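Local coordinates for protein transcriptional regulators (LACI-FAMILY TRANSCRIPTIONAL REGULATORY PROTEIN) (Corynebacterium glutamicum, PDB 3GYB) that probably regulates transcription as a LacI-type DNA-binding factor, with a periplasmic-binding-protein-like region that would sense an effector, at residues Glu107-His112 / Ala179-Asn184; Leu132-Ser137 / Ile209-Thr214. All coordinates share one frame; numbering follows the deposited sequence.

Contact 1: residues Glu107-His112 / Ala179-Asn184; sequences EIATKH and AIFSSN
Helix 102-115 lies against the sheet of a periplasmic-binding-protein-like lobe, and here A109 and T110 of the helix meet F181 of strand 179-182. The contact is small and buried. A109 points its methyl at the phenyl ring. Its CB sits over one face of the ring. It lies 3.6 Å from CE1 and 3.7 Å from CD1 of F181, which places it off centre, toward the rim. This is a CH-pi contact: A109 CB is 3.8 Å from the ring centroid and 20° off the ring normal. The short side chain lets the helix come close, with the CA atoms of A109 and F181 6.8 Å apart. F181 has its CG anti to the backbone N (chi1 160°), which sends the ring up toward the helix.

The layering is that of an alpha/beta Rossmann-like lobe, with a helix covering parallel strands. F181 also packs on A106 and L113 of the same helix, and on I209 and Y211 of the neighbouring strand 207-211. H123 of strand 121-124, on the other side in the sheet, meets the ring.

T110 crosses F181 at about a right angle. Its OG1 comes obliquely to the ring, 3.9 Å from F181 CD2. With chi1 at -53°, this hydroxyl stands beside the backbone N and is hydrogen-bonded to the carbonyl O of A106, one helical turn earlier. At the end of strand 179-182, S182 OG donates to N184 O (2.9 Å) in the carbonyl plane, across the turn into the next helix. N184 is the N-cap of helix 185-198.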
loop_
_atom_site.group_PDB
_atom_site.type_symbol
_atom_site.label_atom_id
_atom_site.label_comp_id
_atom_site.label_asym_id
_atom_site.label_seq_id
_atom_site.Cartn_x
_atom_site.Cartn_y
_atom_site.Cartn_z
ATOM N N GLU A 107 22.964 -9.022 -3.368
ATOM C CA GLU A 107 24.262 -8.973 -4.031
ATOM C C GLU A 107 24.150 -8.066 -5.256
ATOM O O GLU A 107 25.025 -7.236 -5.515
ATOM C CB GLU A 107 24.684 -10.380 -4.459
ATOM C CG GLU A 107 25.974 -10.426 -5.261
ATOM C CD GLU A 107 26.355 -11.839 -5.658
ATOM O OE1 GLU A 107 25.535 -12.523 -6.309
ATOM O OE2 GLU A 107 27.478 -12.266 -5.317
ATOM N N ILE A 108 23.062 -8.229 -6.000
ATOM C CA ILE A 108 22.827 -7.429 -7.192
ATOM C C ILE A 108 22.739 -5.951 -6.830
ATOM O O ILE A 108 23.348 -5.108 -7.482
ATOM C CB ILE A 108 21.514 -7.839 -7.889
ATOM C CG1 ILE A 108 21.639 -9.267 -8.430
ATOM C CG2 ILE A 108 21.183 -6.856 -9.005
ATOM C CD1 ILE A 108 20.376 -9.789 -9.094
ATOM N N ALA A 109 21.974 -5.649 -5.785
ATOM C CA ALA A 109 21.796 -4.276 -5.342
ATOM C C ALA A 109 23.110 -3.635 -4.926
ATOM O O ALA A 109 23.426 -2.521 -5.337
ATOM C CB ALA A 109 20.811 -4.226 -4.176
ATOM N N THR A 110 23.871 -4.347 -4.102
ATOM C CA THR A 110 25.141 -3.840 -3.609
ATOM C C THR A 110 26.147 -3.691 -4.738
ATOM O O THR A 110 26.817 -2.664 -4.850
ATOM C CB THR A 110 25.705 -4.773 -2.527
ATOM O OG1 THR A 110 24.706 -4.966 -1.517
ATOM C CG2 THR A 110 26.945 -4.170 -1.883
ATOM N N LYS A 111 26.238 -4.716 -5.577
ATOM C CA LYS A 111 27.162 -4.697 -6.702
ATOM C C LYS A 111 26.821 -3.543 -7.643
ATOM O O LYS A 111 27.712 -2.919 -8.213
ATOM C CB LYS A 111 27.102 -6.029 -7.457
ATOM C CG LYS A 111 28.066 -6.128 -8.644
ATOM C CD LYS A 111 29.515 -6.017 -8.198
ATOM C CE LYS A 111 30.471 -6.216 -9.367
ATOM N NZ LYS A 111 30.227 -7.507 -10.065
ATOM N N HIS A 112 25.530 -3.250 -7.800
ATOM C CA HIS A 112 25.123 -2.153 -8.677
ATOM C C HIS A 112 25.692 -0.836 -8.159
ATOM O O HIS A 112 26.236 -0.043 -8.923
ATOM C CB HIS A 112 23.593 -2.062 -8.758
ATOM C CG HIS A 112 23.097 -0.990 -9.683
ATOM N ND1 HIS A 112 23.422 -0.952 -11.022
ATOM C CD2 HIS A 112 22.283 0.070 -9.463
ATOM C CE1 HIS A 112 22.831 0.085 -11.587
ATOM N NE2 HIS A 112 22.132 0.721 -10.664
ATOM N N ALA A 179 25.476 6.454 -0.978
ATOM C CA ALA A 179 24.450 5.570 -1.517
ATOM C C ALA A 179 23.907 4.674 -0.425
ATOM O O ALA A 179 24.639 4.273 0.480
ATOM C CB ALA A 179 25.027 4.723 -2.651
ATOM N N ILE A 180 22.620 4.368 -0.517
ATOM C CA ILE A 180 21.965 3.516 0.461
ATOM C C ILE A 180 21.228 2.369 -0.212
ATOM O O ILE A 180 20.506 2.579 -1.190
ATOM C CB ILE A 180 20.923 4.314 1.290
ATOM C CG1 ILE A 180 21.627 5.376 2.136
ATOM C CG2 ILE A 180 20.116 3.363 2.170
ATOM C CD1 ILE A 180 20.674 6.356 2.830
ATOM N N PHE A 181 21.443 1.154 0.287
ATOM C CA PHE A 181 20.715 -0.008 -0.202
ATOM C C PHE A 181 19.709 -0.288 0.907
ATOM O O PHE A 181 20.071 -0.762 1.985
ATOM C CB PHE A 181 21.631 -1.226 -0.415
ATOM C CG PHE A 181 20.892 -2.547 -0.447
ATOM C CD1 PHE A 181 19.652 -2.663 -1.075
ATOM C CD2 PHE A 181 21.435 -3.674 0.160
ATOM C CE1 PHE A 181 18.966 -3.874 -1.094
ATOM C CE2 PHE A 181 20.756 -4.892 0.146
ATOM C CZ PHE A 181 19.519 -4.992 -0.481
ATOM N N SER A 182 18.449 0.047 0.649
ATOM C CA SER A 182 17.379 -0.158 1.611
ATOM C C SER A 182 16.876 -1.594 1.521
ATOM O O SER A 182 16.619 -2.101 0.430
ATOM C CB SER A 182 16.231 0.815 1.323
ATOM O OG SER A 182 15.230 0.709 2.317
ATOM N N SER A 183 16.716 -2.240 2.671
ATOM C CA SER A 183 16.275 -3.628 2.701
ATOM C C SER A 183 14.992 -3.854 1.914
ATOM O O SER A 183 14.784 -4.931 1.363
ATOM C CB SER A 183 16.094 -4.101 4.148
ATOM O OG SER A 183 16.048 -5.517 4.201
ATOM N N ASN A 184 14.130 -2.844 1.857
ATOM C CA ASN A 184 12.892 -2.965 1.092
ATOM C C ASN A 184 12.392 -1.595 0.656
ATOM O O ASN A 184 12.895 -0.571 1.110
ATOM C CB ASN A 184 11.820 -3.687 1.906
ATOM C CG ASN A 184 11.618 -3.066 3.261
ATOM O OD1 ASN A 184 11.271 -1.892 3.370
ATOM N ND2 ASN A 184 11.855 -3.846 4.310
#

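Contact 2: residues Leu132-Ser137 / Ile209-Thr214. With MG (magnesium ion), chain C.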
loop_
_atom_site.group_PDB
_atom_site.type_symbol
_atom_site.label_atom_id
_atom_site.label_comp_id
_atom_site.label_asym_id
_atom_site.label_seq_id
_atom_site.Cartn_x
_atom_site.Cartn_y
_atom_site.Cartn_z
ATOM N N LEU A 132 17.420 -10.287 7.378
ATOM C CA LEU A 132 18.707 -10.790 7.845
ATOM C C LEU A 132 19.542 -11.293 6.678
ATOM O O LEU A 132 20.738 -11.016 6.600
ATOM C CB LEU A 132 18.502 -11.914 8.867
ATOM C CG LEU A 132 18.514 -11.495 10.342
ATOM C CD1 LEU A 132 17.373 -10.538 10.632
ATOM C CD2 LEU A 132 18.409 -12.735 11.220
ATOM N N ARG A 133 18.907 -12.025 5.769
ATOM C CA ARG A 133 19.599 -12.549 4.602
ATOM C C ARG A 133 20.150 -11.417 3.737
ATOM O O ARG A 133 21.286 -11.481 3.265
ATOM C CB ARG A 133 18.656 -13.430 3.775
ATOM C CG ARG A 133 18.308 -14.763 4.438
ATOM C CD ARG A 133 17.594 -15.692 3.459
ATOM N NE ARG A 133 16.210 -15.299 3.204
ATOM C CZ ARG A 133 15.189 -15.585 4.008
ATOM N NH1 ARG A 133 15.393 -16.269 5.127
ATOM N NH2 ARG A 133 13.961 -15.197 3.685
ATOM N N ARG A 134 19.349 -10.376 3.532
ATOM C CA ARG A 134 19.788 -9.249 2.720
ATOM C C ARG A 134 20.928 -8.494 3.391
ATOM O O ARG A 134 21.819 -7.982 2.715
ATOM C CB ARG A 134 18.601 -8.325 2.429
ATOM C CG ARG A 134 17.569 -9.008 1.540
ATOM C CD ARG A 134 16.288 -8.210 1.369
ATOM N NE ARG A 134 15.239 -9.068 0.818
ATOM C CZ ARG A 134 13.967 -8.708 0.667
ATOM N NH1 ARG A 134 13.564 -7.492 1.020
ATOM N NH2 ARG A 134 13.090 -9.578 0.179
ATOM N N PHE A 135 20.905 -8.437 4.719
ATOM C CA PHE A 135 21.959 -7.766 5.471
ATOM C C PHE A 135 23.246 -8.574 5.362
ATOM O O PHE A 135 24.320 -8.021 5.134
ATOM C CB PHE A 135 21.566 -7.627 6.947
ATOM C CG PHE A 135 22.740 -7.423 7.867
ATOM C CD1 PHE A 135 23.424 -6.210 7.892
ATOM C CD2 PHE A 135 23.190 -8.465 8.672
ATOM C CE1 PHE A 135 24.545 -6.037 8.708
ATOM C CE2 PHE A 135 24.309 -8.304 9.490
ATOM C CZ PHE A 135 24.987 -7.087 9.507
ATOM N N GLU A 136 23.135 -9.887 5.532
ATOM C CA GLU A 136 24.305 -10.753 5.453
ATOM C C GLU A 136 24.948 -10.697 4.071
ATOM O O GLU A 136 26.175 -10.645 3.947
ATOM C CB GLU A 136 23.916 -12.190 5.809
ATOM C CG GLU A 136 23.412 -12.340 7.233
ATOM C CD GLU A 136 23.123 -13.782 7.601
ATOM O OE1 GLU A 136 22.351 -14.445 6.872
ATOM O OE2 GLU A 136 23.664 -14.252 8.624
ATOM N N SER A 137 24.123 -10.699 3.029
ATOM C CA SER A 137 24.639 -10.633 1.670
ATOM C C SER A 137 25.262 -9.262 1.415
ATOM O O SER A 137 26.286 -9.151 0.745
ATOM C CB SER A 137 23.521 -10.904 0.662
ATOM O OG SER A 137 24.012 -10.811 -0.666
ATOM N N ILE A 209 18.620 2.574 -3.478
ATOM C CA ILE A 209 18.052 1.435 -4.178
ATOM C C ILE A 209 17.244 0.625 -3.170
ATOM O O ILE A 209 17.693 0.388 -2.044
ATOM C CB ILE A 209 19.147 0.560 -4.855
ATOM C CG1 ILE A 209 18.494 -0.658 -5.518
ATOM C CG2 ILE A 209 20.210 0.157 -3.834
ATOM C CD1 ILE A 209 19.401 -1.411 -6.483
ATOM N N GLY A 210 16.038 0.234 -3.573
ATOM C CA GLY A 210 15.168 -0.529 -2.695
ATOM C C GLY A 210 15.105 -2.001 -3.043
ATOM O O GLY A 210 15.993 -2.527 -3.715
ATOM N N TYR A 211 14.044 -2.667 -2.600
ATOM C CA TYR A 211 13.868 -4.095 -2.842
ATOM C C TYR A 211 12.382 -4.413 -2.719
ATOM O O TYR A 211 11.752 -4.034 -1.733
ATOM C CB TYR A 211 14.665 -4.889 -1.790
ATOM C CG TYR A 211 15.056 -6.309 -2.177
ATOM C CD1 TYR A 211 16.397 -6.699 -2.180
ATOM C CD2 TYR A 211 14.094 -7.264 -2.494
ATOM C CE1 TYR A 211 16.768 -8.007 -2.486
ATOM C CE2 TYR A 211 14.459 -8.582 -2.805
ATOM C CZ TYR A 211 15.796 -8.939 -2.795
ATOM O OH TYR A 211 16.161 -10.238 -3.095
ATOM N N ASP A 212 11.841 -5.081 -3.740
ATOM C CA ASP A 212 10.438 -5.513 -3.829
ATOM C C ASP A 212 9.717 -5.070 -5.095
ATOM O O ASP A 212 8.799 -5.737 -5.532
ATOM C CB ASP A 212 9.578 -5.025 -2.650
ATOM C CG ASP A 212 9.880 -5.746 -1.351
ATOM O OD1 ASP A 212 10.594 -6.770 -1.378
ATOM O OD2 ASP A 212 9.390 -5.278 -0.301
ATOM N N ASN A 213 10.128 -3.958 -5.692
ATOM C CA ASN A 213 9.428 -3.431 -6.866
ATOM C C ASN A 213 7.931 -3.330 -6.573
ATOM O O ASN A 213 7.081 -3.840 -7.322
ATOM C CB ASN A 213 9.633 -4.284 -8.118
ATOM C CG ASN A 213 9.069 -3.600 -9.358
ATOM O OD1 ASN A 213 9.236 -2.393 -9.523
ATOM N ND2 ASN A 213 8.401 -4.358 -10.225
ATOM N N THR A 214 7.627 -2.671 -5.461
ATOM C CA THR A 214 6.256 -2.438 -5.024
ATOM C C THR A 214 5.593 -1.506 -6.032
ATOM O O THR A 214 6.273 -0.858 -6.829
ATOM C CB THR A 214 6.222 -1.696 -3.680
ATOM O OG1 THR A 214 7.009 -0.501 -3.792
ATOM C CG2 THR A 214 6.755 -2.560 -2.556
HETATM MG MG MG C . 7.661 -7.548 -5.822
HETATM O O HOH W 1 10.375 -9.270 -0.693
HETATM O O HOH W 2 6.011 -6.181 -6.455
HETATM O O HOH W 3 8.289 -7.625 -7.902
HETATM O O HOH W 4 7.132 -7.652 -3.675
#
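R134 has CG anti to its carbonyl carbon (chi1 -67°), and its chain then runs extended from CG to NE. This carries the guanidinium from helix 129-144 to Y211 of strand 207-211. The CG of Y211 is anti to the backbone N, and the ring faces the arginine. The two flat groups stack with planes 9° apart and centres 3.6 Å apart. It is a cation-pi contact. NH2 of R134 lies 3.4 Å from CE2 of Y211, while CD of R134 adds a CH-pi contact over the same ring face.

D212 extends the site. Its OD1 is 3.9 Å from NH1 of R134, a long salt bridge. Water 1 gives a closer link, lying in the guanidinium plane: it accepts from R134 NH2 at 2.9 Å and donates to D212 OD1 at 2.6 Å. D212 binds the magnesium ion through its backbone O (2.2 Å), not its carboxylate. Waters 2, 3 and 4, D229 and S231 complete the shell.

N100 holds the hydroxyl of Y211. The guanidinium is gripped from several directions: D102 forms a salt bridge with NE, S183 O takes NH1, and water 1 takes NH2. These partners fix its rotation, and its buried charge is probably balanced mainly by D102, with a weaker contribution from D212.

In the fold
Contacts 1 and 2 are both buried, with centres about 7 Å apart, and both reach the same sheet. Their strands, 179-182 and 207-211, are parallel neighbours, joined by a probable hydrogen bond from S182 N to I209 O (2.8 Å). Their helices differ: 102-115 in contact 1, 129-144 in contact 2. The chemistry follows the place. Contact 1 is mostly apolar and lies beneath a helix. Contact 2 lies nearer the centre of the chain, is charged and hydrated, and shares D212 with the magnesium site. R134 of contact 2 also probably bonds to S183 of the 179-184 segment, which ties the two contacts together.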